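Local coordinates for protein Fe(2+) transporter FeoB (Legionella pneumophila, PDB 3IBY) that probably transports ferrous iron across the bacterial inner membrane in a GTP-driven uptake system, this chain being its cytosolic part with the GTPase domain, at residues Asn89-Cys94 against Val115-Met120; Thr15-Ala20 against Ile144-His149; Asp54-Tyr59 against Glu72-Gln77; Ile7-Cys12 against Glu97-Leu102; Asp85-Val90 against Phe107-Pro112. All blocks are in the same frame, centred on the assembly; numbering follows the deposited sequence.

Contact 1. Residues Asn89-Cys94 against Val115-Met120; sequences NVIDAC and VALNMM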
# COMPACT_ATOMS: atom_id res chain seq x y z
N ASN A 89 4.03 4.31 2.54
CA ASN A 89 4.05 2.88 2.68
C ASN A 89 5.34 2.55 3.41
O ASN A 89 6.44 2.73 2.89
CB ASN A 89 3.96 2.29 1.28
CG ASN A 89 4.09 0.80 1.26
OD1 ASN A 89 3.85 0.11 2.27
ND2 ASN A 89 4.46 0.27 0.09
N VAL A 90 5.19 2.08 4.64
CA VAL A 90 6.32 1.59 5.44
C VAL A 90 6.58 0.13 5.21
O VAL A 90 5.73 -0.71 5.47
CB VAL A 90 6.09 1.65 6.96
CG1 VAL A 90 7.44 1.78 7.66
CG2 VAL A 90 5.20 2.73 7.30
N ILE A 91 7.80 -0.15 4.79
CA ILE A 91 8.26 -1.48 4.50
C ILE A 91 9.31 -1.86 5.49
O ILE A 91 10.12 -1.03 5.86
CB ILE A 91 8.89 -1.49 3.13
CG1 ILE A 91 7.81 -1.28 2.10
CG2 ILE A 91 9.59 -2.80 2.85
CD1 ILE A 91 8.29 -1.37 0.72
N ASP A 92 9.31 -3.14 5.87
CA ASP A 92 10.37 -3.73 6.69
C ASP A 92 11.40 -4.35 5.75
O ASP A 92 11.11 -5.32 5.08
CB ASP A 92 9.80 -4.82 7.63
CG ASP A 92 10.88 -5.44 8.56
OD1 ASP A 92 12.07 -5.17 8.31
OD2 ASP A 92 10.56 -6.20 9.53
N ALA A 93 12.63 -3.82 5.74
CA ALA A 93 13.71 -4.32 4.84
C ALA A 93 13.96 -5.81 4.98
O ALA A 93 14.39 -6.48 4.05
CB ALA A 93 14.99 -3.55 5.07
N CYS A 94 13.65 -6.35 6.12
CA CYS A 94 13.94 -7.72 6.36
C CYS A 94 12.88 -8.66 5.77
O CYS A 94 13.03 -9.87 5.82
CB CYS A 94 14.01 -7.97 7.89
SG CYS A 94 15.18 -6.93 8.82
N VAL A 115 7.83 5.21 -0.39
CA VAL A 115 8.16 4.05 0.42
C VAL A 115 9.19 4.46 1.44
O VAL A 115 10.17 5.14 1.11
CB VAL A 115 8.67 2.92 -0.41
CG1 VAL A 115 9.16 1.80 0.47
CG2 VAL A 115 7.59 2.43 -1.29
N ALA A 116 8.92 4.10 2.70
CA ALA A 116 9.83 4.29 3.85
C ALA A 116 10.40 2.91 4.14
O ALA A 116 9.65 2.04 4.56
CB ALA A 116 9.09 4.78 5.06
N LEU A 117 11.69 2.70 3.88
CA LEU A 117 12.28 1.35 3.88
C LEU A 117 12.96 1.25 5.21
O LEU A 117 14.05 1.76 5.41
CB LEU A 117 13.26 1.22 2.73
CG LEU A 117 13.55 -0.09 1.99
CD1 LEU A 117 15.04 -0.11 1.76
CD2 LEU A 117 13.08 -1.35 2.71
N ASN A 118 12.24 0.68 6.16
CA ASN A 118 12.61 0.74 7.57
C ASN A 118 13.51 -0.47 7.93
O ASN A 118 13.69 -1.37 7.13
CB ASN A 118 11.33 0.80 8.41
CG ASN A 118 11.56 1.21 9.86
OD1 ASN A 118 12.64 1.72 10.23
ND2 ASN A 118 10.55 0.97 10.70
N MET A 119 14.13 -0.41 9.10
CA MET A 119 14.88 -1.52 9.71
C MET A 119 16.12 -1.85 8.92
O MET A 119 16.55 -3.02 8.82
CB MET A 119 14.01 -2.73 9.85
CG MET A 119 12.66 -2.46 10.48
SD MET A 119 12.78 -2.00 12.19
CE MET A 119 11.22 -2.61 12.83
N MET A 120 16.71 -0.81 8.36
CA MET A 120 17.90 -0.99 7.56
C MET A 120 19.06 -1.56 8.42
O MET A 120 19.99 -2.22 7.89
CB MET A 120 18.33 0.34 6.94
CG MET A 120 17.38 0.91 5.92
SD MET A 120 17.16 -0.19 4.55
CE MET A 120 18.73 -0.12 3.66
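Asn-89 to Asp-92 pair residue by residue with Val-115 to Asn-118 as neighbouring parallel strands, the two arms of a beta-alpha-beta unit in the G domain whose connecting helix is 96-106. The strand axes come within 4.6 Å, and the tight part lies here. Ile-91 is held at both its backbone N and its backbone O: the N gives a nearly straight bond (176°) to Ala-116 O at 2.9 Å, and the O receives Asn-118 N at 2.7 Å. On the face turned to helix 96-106 the Ile-91 side chain reaches across, CD1 ending 3.3 Å from Val-115 CG1 while CG2 packs at 3.8 Å on Leu-117 CD2; branched aliphatic residues suit this buried layer. Asn-89 is the polar member of that face, and its ND2 is bonded to Thr-103 OG1. On the other face Val-90 CG1 lies alongside Asn-118 CB. Asn-118 begins the predicted guanine-recognition motif, and its amide is held by Cys-12 O and Ala-148 N. The backbone pairing runs on through Ala-93 N to Asn-118 O at 3.0 Å, and Met-119 CB lies close against Asp-92 OD1, 3.5 Å away. Looser, on the partly exposed side, are the long sulphur contacts of Cys-94 SG with Met-119 O and of Met-120 SD with Ala-93 CB. In an Asx turn, Asp-92 OD1 accepts Cys-94 N at 2.9 Å from above the carboxylate plane, 53° out of it.

Contact 2. Residues Thr15-Ala20 against Ile144-His149; sequences TTLFNA and IPIQAH
Leu-17 holds CG anti to its backbone N (chi1 179°), while Ile-146 puts CG1 in the crowded position between N and carbonyl carbon (chi1 66°); the two aliphatic ends are thereby brought across each other at about a right angle. Ile-146 CD1 lies against both methyls of the leucine, 4.0 Å from Leu-17 CD1 and 4.1 Å from Leu-17 CD2. Helix 14-22, whose start belongs to the P-loop, here leans on the loop after strand 143-145, which probably corresponds to the base-binding G5 loop of related GTPases. Ala-148 is the close point: its methyl meets the helix backbone, CB being 3.8 Å from Leu-17 CA, an approach that suits a residue with nothing beyond CB. Thr-16 turns its methyl rather than its hydroxyl to the loop, with CG2 3.4 Å from His-149 N. Farther along, Ala-20 CB stands 4.2 Å from Ala-148 O. The imidazole of His-149 leads away from the helix, where its NE2 is bonded to Asp-121 OD2. The contact itself is van der Waals packing, without direction, so it sets the spacing of helix and loop but little of the loop's orientation, which is more likely fixed by the loop's polar bonds.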
# COMPACT_ATOMS: atom_id res chain seq x y z
N THR A 15 4.42 2.12 13.87
CA THR A 15 4.09 2.97 14.98
C THR A 15 5.27 3.81 15.38
O THR A 15 5.14 4.98 15.67
CB THR A 15 3.64 2.12 16.17
OG1 THR A 15 2.36 1.58 15.88
CG2 THR A 15 3.55 2.94 17.45
N THR A 16 6.44 3.20 15.40
CA THR A 16 7.66 3.94 15.66
C THR A 16 7.84 5.06 14.64
O THR A 16 8.23 6.15 15.02
CB THR A 16 8.85 2.98 15.67
OG1 THR A 16 8.59 2.00 16.67
CG2 THR A 16 10.18 3.68 15.97
N LEU A 17 7.54 4.83 13.37
CA LEU A 17 7.68 5.92 12.37
C LEU A 17 6.68 7.00 12.64
O LEU A 17 6.97 8.20 12.59
CB LEU A 17 7.54 5.42 10.95
CG LEU A 17 7.65 6.58 9.94
CD1 LEU A 17 8.93 7.41 10.09
CD2 LEU A 17 7.55 5.97 8.57
N PHE A 18 5.47 6.56 12.98
CA PHE A 18 4.43 7.45 13.39
C PHE A 18 4.90 8.33 14.49
O PHE A 18 4.61 9.51 14.47
CB PHE A 18 3.23 6.69 13.87
CG PHE A 18 2.09 7.58 14.23
CD1 PHE A 18 1.34 8.21 13.21
CD2 PHE A 18 1.79 7.85 15.55
CE1 PHE A 18 0.27 9.05 13.52
CE2 PHE A 18 0.71 8.72 15.90
CZ PHE A 18 -0.07 9.31 14.88
N ASN A 19 5.58 7.76 15.48
CA ASN A 19 6.02 8.55 16.63
C ASN A 19 7.15 9.52 16.23
O ASN A 19 7.24 10.66 16.71
CB ASN A 19 6.51 7.67 17.76
CG ASN A 19 5.42 6.85 18.40
OD1 ASN A 19 4.25 7.20 18.39
ND2 ASN A 19 5.81 5.73 18.97
N ALA A 20 8.01 9.04 15.36
CA ALA A 20 9.14 9.78 14.92
C ALA A 20 8.64 11.04 14.18
O ALA A 20 9.15 12.14 14.39
CB ALA A 20 9.97 8.91 14.03
N ILE A 144 12.80 5.49 0.41
CA ILE A 144 13.59 6.29 1.34
C ILE A 144 14.00 5.39 2.48
O ILE A 144 13.15 4.99 3.29
CB ILE A 144 12.83 7.52 1.89
CG1 ILE A 144 12.40 8.48 0.74
CG2 ILE A 144 13.66 8.25 2.96
CD1 ILE A 144 13.52 9.28 0.04
N PRO A 145 15.28 5.02 2.53
CA PRO A 145 15.81 4.19 3.59
C PRO A 145 15.85 4.93 4.91
O PRO A 145 16.32 6.07 4.95
CB PRO A 145 17.24 3.92 3.14
CG PRO A 145 17.31 4.31 1.71
CD PRO A 145 16.23 5.25 1.44
N ILE A 146 15.35 4.29 5.97
CA ILE A 146 15.30 4.86 7.33
C ILE A 146 15.59 3.87 8.48
O ILE A 146 15.70 2.66 8.29
CB ILE A 146 13.91 5.50 7.62
CG1 ILE A 146 12.80 4.43 7.66
CG2 ILE A 146 13.58 6.59 6.59
CD1 ILE A 146 11.51 4.87 8.32
N GLN A 147 15.70 4.42 9.69
CA GLN A 147 15.69 3.65 10.93
C GLN A 147 14.89 4.46 11.93
O GLN A 147 15.40 5.37 12.60
CB GLN A 147 17.09 3.41 11.47
CG GLN A 147 18.05 2.75 10.50
CD GLN A 147 19.45 2.69 11.05
OE1 GLN A 147 20.41 2.81 10.31
NE2 GLN A 147 19.57 2.54 12.34
N ALA A 148 13.60 4.16 11.97
CA ALA A 148 12.65 5.03 12.60
C ALA A 148 13.00 5.07 14.06
O ALA A 148 13.01 6.13 14.68
CB ALA A 148 11.24 4.49 12.39
N HIS A 149 13.30 3.89 14.61
CA HIS A 149 13.69 3.76 16.03
C HIS A 149 14.89 4.64 16.44
O HIS A 149 15.10 4.89 17.61
CB HIS A 149 13.92 2.27 16.41
CG HIS A 149 14.86 1.54 15.50
ND1 HIS A 149 14.68 1.47 14.14
CD2 HIS A 149 15.98 0.83 15.76
CE1 HIS A 149 15.65 0.77 13.60
NE2 HIS A 149 16.47 0.38 14.57

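Contact 3. Residues Asp54-Tyr59 against Glu72-Gln77; sequences DLPGVY and EQIAAQ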
# COMPACT_ATOMS: atom_id res chain seq x y z
N ASP A 54 -2.71 7.04 10.91
CA ASP A 54 -2.16 5.72 10.96
C ASP A 54 -3.21 4.67 10.62
O ASP A 54 -4.27 4.67 11.25
CB ASP A 54 -1.65 5.39 12.35
CG ASP A 54 -0.78 4.18 12.35
OD1 ASP A 54 -0.22 3.79 11.27
OD2 ASP A 54 -0.60 3.65 13.45
N LEU A 55 -2.90 3.76 9.68
CA LEU A 55 -3.80 2.63 9.42
C LEU A 55 -3.25 1.39 10.02
O LEU A 55 -2.08 1.22 10.00
CB LEU A 55 -3.97 2.36 7.95
CG LEU A 55 -4.59 3.51 7.19
CD1 LEU A 55 -5.00 2.93 5.91
CD2 LEU A 55 -5.79 4.19 7.99
N PRO A 56 -4.13 0.52 10.52
CA PRO A 56 -3.71 -0.70 11.11
C PRO A 56 -3.13 -1.54 10.04
O PRO A 56 -3.65 -1.52 8.93
CB PRO A 56 -5.02 -1.33 11.59
CG PRO A 56 -5.96 -0.26 11.69
CD PRO A 56 -5.59 0.58 10.51
N GLY A 57 -2.04 -2.23 10.35
CA GLY A 57 -1.33 -3.04 9.41
C GLY A 57 -2.14 -4.22 8.92
O GLY A 57 -2.98 -4.73 9.63
N VAL A 58 -1.84 -4.64 7.69
CA VAL A 58 -2.55 -5.63 6.96
C VAL A 58 -1.54 -6.13 5.97
O VAL A 58 -0.73 -5.34 5.48
CB VAL A 58 -3.68 -4.99 6.15
CG1 VAL A 58 -4.56 -4.11 7.04
CG2 VAL A 58 -3.13 -4.12 5.07
N TYR A 59 -1.57 -7.43 5.69
CA TYR A 59 -0.78 -8.00 4.63
C TYR A 59 -1.31 -7.60 3.24
O TYR A 59 -0.55 -7.39 2.27
CB TYR A 59 -0.81 -9.54 4.77
CG TYR A 59 -0.42 -10.27 3.50
CD1 TYR A 59 0.89 -10.28 3.06
CD2 TYR A 59 -1.37 -10.95 2.73
CE1 TYR A 59 1.26 -10.96 1.92
CE2 TYR A 59 -1.02 -11.61 1.56
CZ TYR A 59 0.31 -11.61 1.16
OH TYR A 59 0.71 -12.26 0.01
N GLU A 72 -8.18 -5.44 9.74
CA GLU A 72 -7.79 -5.61 8.33
C GLU A 72 -8.79 -4.91 7.42
O GLU A 72 -8.47 -4.49 6.30
CB GLU A 72 -7.64 -7.07 7.92
CG GLU A 72 -6.84 -7.23 6.60
CD GLU A 72 -6.17 -8.63 6.43
OE1 GLU A 72 -4.98 -8.69 5.95
OE2 GLU A 72 -6.85 -9.65 6.76
N GLN A 73 -9.99 -4.77 7.98
CA GLN A 73 -11.11 -4.18 7.31
C GLN A 73 -11.00 -2.67 7.25
O GLN A 73 -11.34 -2.08 6.24
CB GLN A 73 -12.38 -4.55 8.08
CG GLN A 73 -13.63 -4.56 7.25
CD GLN A 73 -14.81 -5.25 7.97
OE1 GLN A 73 -14.62 -6.12 8.84
NE2 GLN A 73 -16.05 -4.86 7.59
N ILE A 74 -10.58 -2.05 8.35
CA ILE A 74 -10.52 -0.59 8.42
C ILE A 74 -9.58 -0.01 7.36
O ILE A 74 -9.90 0.98 6.74
CB ILE A 74 -10.09 -0.15 9.80
CG1 ILE A 74 -11.27 -0.25 10.72
CG2 ILE A 74 -9.54 1.30 9.84
CD1 ILE A 74 -10.88 -0.33 12.16
N ALA A 75 -8.45 -0.66 7.15
CA ALA A 75 -7.46 -0.20 6.22
C ALA A 75 -7.95 -0.32 4.77
O ALA A 75 -7.79 0.59 3.94
CB ALA A 75 -6.18 -1.02 6.43
N ALA A 76 -8.53 -1.48 4.49
CA ALA A 76 -9.21 -1.77 3.26
C ALA A 76 -10.21 -0.68 2.88
O ALA A 76 -10.23 -0.27 1.72
CB ALA A 76 -9.91 -3.10 3.38
N GLN A 77 -11.02 -0.21 3.83
CA GLN A 77 -11.98 0.84 3.50
C GLN A 77 -11.49 2.27 3.64
O GLN A 77 -12.09 3.17 3.04
CB GLN A 77 -13.34 0.64 4.19
CG GLN A 77 -13.38 0.76 5.68
CD GLN A 77 -14.35 -0.26 6.30
OE1 GLN A 77 -14.03 -0.91 7.30
NE2 GLN A 77 -15.53 -0.43 5.68
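Val-58 and Ala-75 form the centre of the apolar packing between helix 70-81 and segment 54-59, which leaves strand 48-54. Val-58 CG1, anti to its carbonyl carbon (chi1 -53°), lies 3.5 Å from Ala-75 CB and 3.8 Å from Glu-72 CA, so one methyl rests on the helix surface between two successive turns. Earlier in the segment, Leu-55 CD1 comes to 4.0 Å from Ala-75 CA. The Pro-56 ring packs crosswise on Ile-74, with CD 4.1 Å from Ile-74 CG2. Alanine suits the middle of this surface because its short side chain lets the loop backbone draw near: Pro-56 O is 3.6 Å from Ala-75 CB.

Polar contact is slighter. Glu-72 extends along the flank of Val-58, and its OE1 stops 3.6 Å from Tyr-59 N, a long approach; its OE2 has a weak bond to Ser-69 OG. The Tyr-59 ring leads away from the helix and stacks with Tyr-101.

Asp-54 to Gly-57 match the DxxG (G3) motif of GTPases and belong to the predicted GTP site; Asp-54 OD1 makes a salt bridge with Lys-14 NZ, which also bonds to Leu-55 O. Loop and helix thus meet by non-directional packing, while firm polar bonds tie the loop to the P-loop lysine. This is consistent with a switch II region, which in related GTPases changes shape with the nucleotide.

Contact 4. Residues Ile7-Cys12 against Glu97-Leu102; sequences IGNPNC and ERHLYL
The P-loop of the G domain, entered from strand 3-8, is backed here by helix 96-106, chiefly through Asn-9 and His-99. Asn-9 CB sits over one face of the imidazole as a CH-pi contact, 3.6 Å from the centroid of the His-99 ring and 18° off its normal, and the amide plane follows the ring at a tilt of 27°. Cys-12 approaches the same ring at its edge, CB lying 3.7 Å from His-99 NE2; a flat side chain can thus serve two loop residues at once. Beyond the ring, the end of the Asn-9 amide meets the edge of the extended Arg-98 guanidinium, the two planes standing steeply to each other. Gly-8 to Thr-15 have the GxxxxGKT pattern and are predicted to bind GTP, and at the first glycine a leucine methyl of the helix reaches the backbone. Leu-102, with CG anti to its backbone N (chi1 174°), lays CD2 3.3 Å from Gly-8 C, and the same methyl reaches Ile-7 CG2 at 3.9 Å. Glycine suits the place, since a side-chain carbon here would run into Cys-12 SG. At the exposed border Pro-10 CD lies 4.0 Å from Arg-98 NH2.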
# COMPACT_ATOMS: atom_id res chain seq x y z
N ILE A 7 0.69 3.37 6.04
CA ILE A 7 0.24 2.00 5.77
C ILE A 7 1.39 1.01 5.70
O ILE A 7 2.44 1.31 5.12
CB ILE A 7 -0.46 1.90 4.38
CG1 ILE A 7 -1.29 3.15 4.11
CG2 ILE A 7 -1.29 0.64 4.29
CD1 ILE A 7 -2.37 2.99 3.05
N GLY A 8 1.16 -0.18 6.23
CA GLY A 8 2.09 -1.30 6.03
C GLY A 8 1.55 -2.64 6.53
O GLY A 8 0.38 -2.79 6.83
N ASN A 9 2.43 -3.62 6.55
CA ASN A 9 2.18 -4.86 7.23
C ASN A 9 2.28 -4.58 8.73
O ASN A 9 2.88 -3.61 9.11
CB ASN A 9 3.23 -5.87 6.82
CG ASN A 9 2.98 -6.48 5.49
OD1 ASN A 9 2.63 -5.80 4.55
ND2 ASN A 9 3.16 -7.78 5.40
N PRO A 10 1.73 -5.47 9.58
CA PRO A 10 1.88 -5.42 11.04
C PRO A 10 3.32 -5.46 11.46
O PRO A 10 4.15 -5.95 10.71
CB PRO A 10 1.24 -6.74 11.50
CG PRO A 10 0.38 -7.17 10.41
CD PRO A 10 1.09 -6.72 9.16
N ASN A 11 3.64 -4.93 12.64
CA ASN A 11 4.98 -5.11 13.22
C ASN A 11 6.14 -4.71 12.27
O ASN A 11 7.19 -5.40 12.24
CB ASN A 11 5.19 -6.58 13.69
CG ASN A 11 4.28 -6.98 14.89
OD1 ASN A 11 3.88 -6.14 15.71
ND2 ASN A 11 3.98 -8.26 15.00
N CYS A 12 5.97 -3.61 11.52
CA CYS A 12 7.07 -3.12 10.65
C CYS A 12 7.75 -1.83 11.15
O CYS A 12 8.49 -1.18 10.37
CB CYS A 12 6.63 -2.98 9.18
SG CYS A 12 5.55 -1.60 8.82
N GLU A 97 9.91 -9.10 0.31
CA GLU A 97 9.02 -9.76 -0.62
C GLU A 97 7.58 -9.83 -0.12
O GLU A 97 6.62 -9.62 -0.91
CB GLU A 97 9.53 -11.14 -0.94
CG GLU A 97 8.80 -11.76 -2.10
CD GLU A 97 9.51 -12.97 -2.67
OE1 GLU A 97 8.96 -13.59 -3.61
OE2 GLU A 97 10.59 -13.31 -2.17
N ARG A 98 7.40 -10.13 1.18
CA ARG A 98 6.04 -10.16 1.73
C ARG A 98 5.47 -8.75 1.70
O ARG A 98 4.34 -8.52 1.23
CB ARG A 98 5.98 -10.74 3.14
CG ARG A 98 4.65 -10.54 3.83
CD ARG A 98 4.46 -11.35 5.17
NE ARG A 98 3.52 -10.61 6.04
CZ ARG A 98 2.47 -11.10 6.71
NH1 ARG A 98 2.18 -12.39 6.75
NH2 ARG A 98 1.71 -10.26 7.39
N HIS A 99 6.27 -7.79 2.13
CA HIS A 99 5.77 -6.46 2.40
C HIS A 99 5.38 -5.72 1.15
O HIS A 99 4.51 -4.87 1.19
CB HIS A 99 6.77 -5.65 3.21
CG HIS A 99 6.72 -5.93 4.67
ND1 HIS A 99 6.40 -7.17 5.19
CD2 HIS A 99 6.95 -5.13 5.74
CE1 HIS A 99 6.44 -7.12 6.51
NE2 HIS A 99 6.77 -5.89 6.87
N LEU A 100 5.98 -6.07 0.02
CA LEU A 100 5.63 -5.47 -1.26
C LEU A 100 4.32 -6.00 -1.85
O LEU A 100 3.84 -5.52 -2.89
CB LEU A 100 6.75 -5.74 -2.25
CG LEU A 100 7.99 -4.92 -2.01
CD1 LEU A 100 9.10 -5.41 -2.94
CD2 LEU A 100 7.68 -3.46 -2.25
N TYR A 101 3.75 -7.03 -1.26
CA TYR A 101 2.46 -7.47 -1.78
C TYR A 101 1.51 -6.30 -1.59
O TYR A 101 0.88 -5.87 -2.54
CB TYR A 101 1.97 -8.70 -1.05
CG TYR A 101 0.84 -9.43 -1.73
CD1 TYR A 101 1.09 -10.45 -2.61
CD2 TYR A 101 -0.49 -9.11 -1.44
CE1 TYR A 101 0.05 -11.15 -3.21
CE2 TYR A 101 -1.52 -9.78 -2.04
CZ TYR A 101 -1.24 -10.82 -2.93
OH TYR A 101 -2.27 -11.53 -3.51
N LEU A 102 1.48 -5.77 -0.38
CA LEU A 102 0.63 -4.63 -0.05
C LEU A 102 0.91 -3.43 -0.90
O LEU A 102 -0.00 -2.70 -1.29
CB LEU A 102 0.79 -4.24 1.40
CG LEU A 102 0.10 -2.98 1.88
CD1 LEU A 102 -1.40 -3.12 1.67
CD2 LEU A 102 0.48 -2.76 3.38

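Contact 5. Residues Asp85-Val90 against Phe107-Pro112; sequences DCIINV and FELGKP
Ile-87 and Leu-109 meet end to end at about a right angle, CD1 to CD1 at 3.8 Å, where the loop that returns from helix 96-106 passes the start of strand 86-92. The contact closes the N-terminal end of strand 86-92 in the beta-alpha-beta unit that this strand forms with that helix and strand 113-118. The loop comes in almost square to the strand, the touching parts running 99° apart. Ile-87 holds CG1 anti to its carbonyl carbon (chi1 -64°), and the branch reaches out of the sheet to the leucine; two long aliphatic chains suit this buried place, where their ends can touch. Next to them Pro-112 packs at the start of the strand, its CG and CD both 3.3 Å from Asp-85 O, and its CB lies 3.7 Å from Cys-86 CB. A proline has no N-H to offer, and here it serves as an acceptor: Ile-87 N gives to Pro-112 O at 2.7 Å, starting the pairing that the next strand continues. The Lys-111 side chain is bent, not extended; its NZ is bonded to Tyr-84 O and lies against the Tyr-84 ring in a cation-pi contact, while Asp-85 uses OD2 to accept His-3 N. Glu-108 of this loop forms salt bridges to Arg-206 and Arg-242, on helices 197-209 and 234-253. At the exposed margin, the opposite charges stay apart, Lys-111 NZ standing 5.4 Å from Asp-85 OD1.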
# COMPACT_ATOMS: atom_id res chain seq x y z
N ASP A 85 -3.99 12.90 0.45
CA ASP A 85 -3.22 13.40 -0.66
C ASP A 85 -2.14 12.43 -1.03
O ASP A 85 -1.76 12.35 -2.20
CB ASP A 85 -2.60 14.77 -0.34
CG ASP A 85 -3.65 15.81 -0.01
OD1 ASP A 85 -4.52 16.03 -0.88
OD2 ASP A 85 -3.61 16.36 1.12
N CYS A 86 -1.60 11.70 -0.06
CA CYS A 86 -0.59 10.68 -0.41
C CYS A 86 -0.48 9.57 0.61
O CYS A 86 -1.04 9.68 1.71
CB CYS A 86 0.76 11.36 -0.57
SG CYS A 86 1.13 12.18 0.94
N ILE A 87 0.25 8.50 0.26
CA ILE A 87 0.51 7.37 1.19
C ILE A 87 1.99 7.21 1.46
O ILE A 87 2.82 7.30 0.56
CB ILE A 87 0.01 6.03 0.64
CG1 ILE A 87 -1.51 6.05 0.48
CG2 ILE A 87 0.40 4.87 1.53
CD1 ILE A 87 -2.00 5.25 -0.77
N ILE A 88 2.27 6.95 2.73
CA ILE A 88 3.59 6.57 3.17
C ILE A 88 3.51 5.09 3.47
O ILE A 88 2.95 4.65 4.52
CB ILE A 88 4.05 7.32 4.44
CG1 ILE A 88 4.07 8.82 4.20
CG2 ILE A 88 5.44 6.88 4.82
CD1 ILE A 88 4.28 9.61 5.52
N ASN A 89 4.03 4.31 2.54
CA ASN A 89 4.05 2.88 2.68
C ASN A 89 5.34 2.55 3.41
O ASN A 89 6.44 2.73 2.89
CB ASN A 89 3.96 2.29 1.28
CG ASN A 89 4.09 0.80 1.26
OD1 ASN A 89 3.85 0.11 2.27
ND2 ASN A 89 4.46 0.27 0.09
N VAL A 90 5.19 2.08 4.64
CA VAL A 90 6.32 1.59 5.44
C VAL A 90 6.58 0.13 5.21
O VAL A 90 5.73 -0.71 5.47
CB VAL A 90 6.09 1.65 6.96
CG1 VAL A 90 7.44 1.78 7.66
CG2 VAL A 90 5.20 2.73 7.30
N PHE A 107 -0.29 0.92 -5.09
CA PHE A 107 -0.01 1.51 -6.41
C PHE A 107 -1.18 1.45 -7.37
O PHE A 107 -1.17 2.16 -8.36
CB PHE A 107 1.10 0.75 -7.14
CG PHE A 107 2.47 0.98 -6.60
CD1 PHE A 107 2.70 1.70 -5.42
CD2 PHE A 107 3.56 0.43 -7.27
CE1 PHE A 107 3.95 1.91 -4.97
CE2 PHE A 107 4.84 0.62 -6.77
CZ PHE A 107 5.01 1.36 -5.62
N GLU A 108 -2.14 0.56 -7.14
CA GLU A 108 -3.32 0.46 -7.99
C GLU A 108 -4.40 1.47 -7.58
O GLU A 108 -5.44 1.51 -8.20
CB GLU A 108 -3.88 -0.97 -7.95
CG GLU A 108 -2.83 -2.11 -8.08
CD GLU A 108 -3.42 -3.51 -8.22
OE1 GLU A 108 -4.52 -3.79 -7.73
OE2 GLU A 108 -2.77 -4.39 -8.85
N LEU A 109 -4.18 2.26 -6.53
CA LEU A 109 -5.11 3.36 -6.18
C LEU A 109 -4.95 4.62 -7.07
O LEU A 109 -5.84 5.44 -7.20
CB LEU A 109 -4.94 3.78 -4.71
CG LEU A 109 -5.35 2.74 -3.68
CD1 LEU A 109 -4.63 2.96 -2.34
CD2 LEU A 109 -6.87 2.72 -3.48
N GLY A 110 -3.79 4.80 -7.67
CA GLY A 110 -3.54 6.03 -8.41
C GLY A 110 -3.37 7.24 -7.52
O GLY A 110 -3.51 8.36 -7.97
N LYS A 111 -3.04 7.01 -6.28
CA LYS A 111 -2.77 8.08 -5.36
C LYS A 111 -1.26 8.00 -5.17
O LYS A 111 -0.70 6.90 -5.25
CB LYS A 111 -3.52 7.81 -4.03
CG LYS A 111 -4.30 9.00 -3.47
CD LYS A 111 -5.80 8.86 -3.65
CE LYS A 111 -6.53 10.13 -3.24
NZ LYS A 111 -5.66 11.33 -3.36
N PRO A 112 -0.59 9.13 -4.89
CA PRO A 112 0.87 9.20 -4.61
C PRO A 112 1.35 8.32 -3.46
O PRO A 112 0.74 8.31 -2.40
CB PRO A 112 1.10 10.66 -4.19
CG PRO A 112 -0.02 11.44 -4.82
CD PRO A 112 -1.21 10.47 -4.88

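In the fold
Contacts 1, 4 and 5 share the beta-alpha-beta unit around strand 86-92: contact 5 lies at its entry and contact 1 at its exit, their centres about 15 Å apart. Strand 3-8 of contact 4 pairs with strand 86-92 of contacts 1 and 5, Ile-7 O receiving Val-90 N at 2.9 Å. Contact 2 extends the sheet on the other side, where Leu-117 N meets Ile-144 O at 2.8 Å. Contact 3 joins the P-loop edge through Val-58 N and Gly-8 O, 3.0 Å apart. Contacts 1 to 4 each hold residues of the predicted GTP site, the side chains of Asn-118 and Ala-148 lying about 4 Å apart; contact 5 lies farther off, the side chain of Ile-87 being about 7 Å from that of Leu-55.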